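Long-range contact in TPR repeat-containing protein (Cytophaga hutchinsonii, PDB 3U4T), which is of unknown function but is built of tetratricopeptide-type helical repeats and so probably serves as a scaffold for protein-protein interactions: residues W181-N186 against P200-L205. The protein carries 1 engineered substitution. Numbering follows the deposited sequence.
Sequences WRARAN and PYYEKL
Ala-183 and Tyr-201 mark the point where the two helical segments 181-186 and 200-205 come together, their CA atoms 4.9 Å apart. The segment axes run nearly antiparallel, at 159°, and close to 8.2 Å, a spacing that the small Ala-183 permits. Its methyl CB lies against Tyr-201 CB at 3.7 Å and also sits over the centre of the Tyr-202 ring, 3.5 Å from the centroid, in a CH-pi contact. Such close antiparallel packing of consecutive helices, here 176-189 and 199-209, is consistent with a TPR-like alpha solenoid. Past Ala-183, the Tyr-202 hydroxyl reaches Arg-184 CG, and both Tyr-202 OH and Arg-184 NE engage Glu-222 of helix 217-233, which ties this pair to the next helix. Arg-182, meanwhile, places its CB over one face of the Tyr-201 ring in a second CH-pi contact. From there its chain, bent at chi2 and chi3, follows the ring toward the hydroxyl end, chi3 (65°) placing NE. Tyr-201 CE1 lies against one face of the guanidinium, offset toward its rim and 3.3 Å from Arg-182 NH1, with the two planes 40° apart. NH2 approaches Tyr-201 OH without a hydrogen bond; the guanidinium is instead held through NE by a salt bridge to Asp-162. Asn-186 ND2 lies 3.3 Å from Tyr-201 CE2 and donates to Arg-182 O at 2.9 Å, from the carbonyl face opposite the one used by Asn-186 N.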
loop_
_atom_site.group_PDB
_atom_site.type_symbol
_atom_site.label_atom_id
_atom_site.label_comp_id
_atom_site.label_asym_id
_atom_site.label_seq_id
_atom_site.Cartn_x
_atom_site.Cartn_y
_atom_site.Cartn_z
ATOM N N TRP A 181 -5.005 -12.297 -5.726
ATOM C CA TRP A 181 -5.951 -12.108 -4.621
ATOM C C TRP A 181 -7.316 -12.723 -4.843
ATOM O O TRP A 181 -7.946 -13.174 -3.892
ATOM C CB TRP A 181 -6.059 -10.626 -4.237
ATOM C CG TRP A 181 -4.869 -10.216 -3.406
ATOM C CD1 TRP A 181 -3.722 -9.617 -3.847
ATOM C CD2 TRP A 181 -4.651 -10.522 -2.021
ATOM N NE1 TRP A 181 -2.801 -9.538 -2.829
ATOM C CE2 TRP A 181 -3.345 -10.087 -1.698
ATOM C CE3 TRP A 181 -5.431 -11.133 -1.027
ATOM C CZ2 TRP A 181 -2.803 -10.239 -0.417
ATOM C CZ3 TRP A 181 -4.896 -11.285 0.236
ATOM C CH2 TRP A 181 -3.587 -10.841 0.531
ATOM N N ARG A 182 -7.778 -12.748 -6.089
ATOM C CA ARG A 182 -9.051 -13.397 -6.382
ATOM C C ARG A 182 -8.816 -14.868 -6.064
ATOM O O ARG A 182 -9.665 -15.549 -5.486
ATOM C CB ARG A 182 -9.415 -13.286 -7.855
ATOM C CG ARG A 182 -9.891 -11.927 -8.288
ATOM C CD ARG A 182 -10.940 -12.107 -9.379
ATOM N NE ARG A 182 -12.134 -12.776 -8.862
ATOM C CZ ARG A 182 -13.160 -13.167 -9.614
ATOM N NH1 ARG A 182 -13.139 -12.965 -10.925
ATOM N NH2 ARG A 182 -14.214 -13.743 -9.051
ATOM N N ALA A 183 -7.639 -15.346 -6.442
ATOM C CA ALA A 183 -7.281 -16.733 -6.196
ATOM C C ALA A 183 -7.353 -16.998 -4.696
ATOM O O ALA A 183 -8.041 -17.910 -4.251
ATOM C CB ALA A 183 -5.874 -17.006 -6.716
ATOM N N ARG A 184 -6.649 -16.179 -3.921
ATOM C CA ARG A 184 -6.626 -16.320 -2.475
ATOM C C ARG A 184 -8.011 -16.182 -1.854
ATOM O O ARG A 184 -8.368 -16.923 -0.942
ATOM C CB ARG A 184 -5.677 -15.291 -1.882
ATOM C CG ARG A 184 -4.232 -15.585 -2.212
ATOM C CD ARG A 184 -3.313 -14.522 -1.668
ATOM N NE ARG A 184 -1.901 -14.884 -1.746
ATOM C CZ ARG A 184 -0.922 -14.053 -1.421
ATOM N NH1 ARG A 184 -1.220 -12.833 -1.010
ATOM N NH2 ARG A 184 0.341 -14.436 -1.495
ATOM N N ALA A 185 -8.793 -15.246 -2.359
ATOM C CA ALA A 185 -10.128 -15.039 -1.839
ATOM C C ALA A 185 -10.992 -16.281 -2.088
ATOM O O ALA A 185 -11.798 -16.671 -1.235
ATOM C CB ALA A 185 -10.744 -13.831 -2.497
ATOM N N ASN A 186 -10.825 -16.908 -3.250
ATOM C CA ASN A 186 -11.596 -18.103 -3.577
ATOM C C ASN A 186 -11.085 -19.372 -2.873
ATOM O O ASN A 186 -11.868 -20.260 -2.531
ATOM C CB ASN A 186 -11.650 -18.274 -5.098
ATOM C CG ASN A 186 -12.759 -17.436 -5.735
ATOM O OD1 ASN A 186 -13.915 -17.842 -5.760
ATOM N ND2 ASN A 186 -12.409 -16.260 -6.231
ATOM N N PRO A 200 -9.000 -21.592 -11.527
ATOM C CA PRO A 200 -8.923 -20.675 -12.665
ATOM C C PRO A 200 -8.111 -19.400 -12.450
ATOM O O PRO A 200 -7.413 -18.940 -13.359
ATOM C CB PRO A 200 -10.383 -20.368 -12.950
ATOM C CG PRO A 200 -11.027 -20.502 -11.605
ATOM C CD PRO A 200 -10.394 -21.767 -11.094
ATOM N N TYR A 201 -8.204 -18.817 -11.259
ATOM C CA TYR A 201 -7.477 -17.574 -10.988
ATOM C C TYR A 201 -5.970 -17.785 -10.943
ATOM O O TYR A 201 -5.206 -16.966 -11.462
ATOM C CB TYR A 201 -8.006 -16.946 -9.695
ATOM C CG TYR A 201 -9.503 -16.734 -9.782
ATOM C CD1 TYR A 201 -10.047 -15.872 -10.745
ATOM C CD2 TYR A 201 -10.381 -17.491 -9.012
ATOM C CE1 TYR A 201 -11.413 -15.787 -10.946
ATOM C CE2 TYR A 201 -11.760 -17.413 -9.207
ATOM C CZ TYR A 201 -12.266 -16.562 -10.179
ATOM O OH TYR A 201 -13.619 -16.518 -10.410
ATOM N N TYR A 202 -5.536 -18.890 -10.342
ATOM C CA TYR A 202 -4.108 -19.180 -10.283
ATOM C C TYR A 202 -3.623 -19.537 -11.690
ATOM O O TYR A 202 -2.466 -19.268 -12.049
ATOM C CB TYR A 202 -3.818 -20.338 -9.304
ATOM C CG TYR A 202 -3.634 -19.896 -7.861
ATOM C CD1 TYR A 202 -2.794 -18.828 -7.547
ATOM C CD2 TYR A 202 -4.301 -20.534 -6.813
ATOM C CE1 TYR A 202 -2.625 -18.399 -6.222
ATOM C CE2 TYR A 202 -4.135 -20.110 -5.479
ATOM C CZ TYR A 202 -3.299 -19.040 -5.203
ATOM O OH TYR A 202 -3.146 -18.581 -3.920
ATOM N N GLU A 203 -4.506 -20.138 -12.489
ATOM C CA GLU A 203 -4.137 -20.507 -13.851
ATOM C C GLU A 203 -3.933 -19.225 -14.636
ATOM O O GLU A 203 -2.975 -19.115 -15.405
ATOM C CB GLU A 203 -5.213 -21.386 -14.496
ATOM C CG GLU A 203 -5.212 -22.805 -13.952
ATOM C CD GLU A 203 -6.313 -23.669 -14.526
ATOM O OE1 GLU A 203 -7.450 -23.173 -14.654
ATOM O OE2 GLU A 203 -6.043 -24.850 -14.830
ATOM N N LYS A 204 -4.813 -18.244 -14.430
ATOM C CA LYS A 204 -4.671 -16.969 -15.123
ATOM C C LYS A 204 -3.440 -16.225 -14.602
ATOM O O LYS A 204 -2.765 -15.519 -15.352
ATOM C CB LYS A 204 -5.923 -16.115 -14.931
ATOM C CG LYS A 204 -6.864 -16.112 -16.134
ATOM C CD LYS A 204 -6.286 -15.297 -17.292
ATOM C CE LYS A 204 -7.288 -15.144 -18.440
ATOM N NZ LYS A 204 -6.935 -14.013 -19.358
ATOM N N LEU A 205 -3.150 -16.397 -13.314
ATOM C CA LEU A 205 -1.994 -15.757 -12.697
ATOM C C LEU A 205 -0.723 -16.228 -13.391
ATOM O O LEU A 205 0.178 -15.443 -13.673
ATOM C CB LEU A 205 -1.900 -16.130 -11.228
ATOM C CG LEU A 205 -0.741 -15.390 -10.574
ATOM C CD1 LEU A 205 -1.161 -13.952 -10.335
ATOM C CD2 LEU A 205 -0.385 -16.029 -9.263
#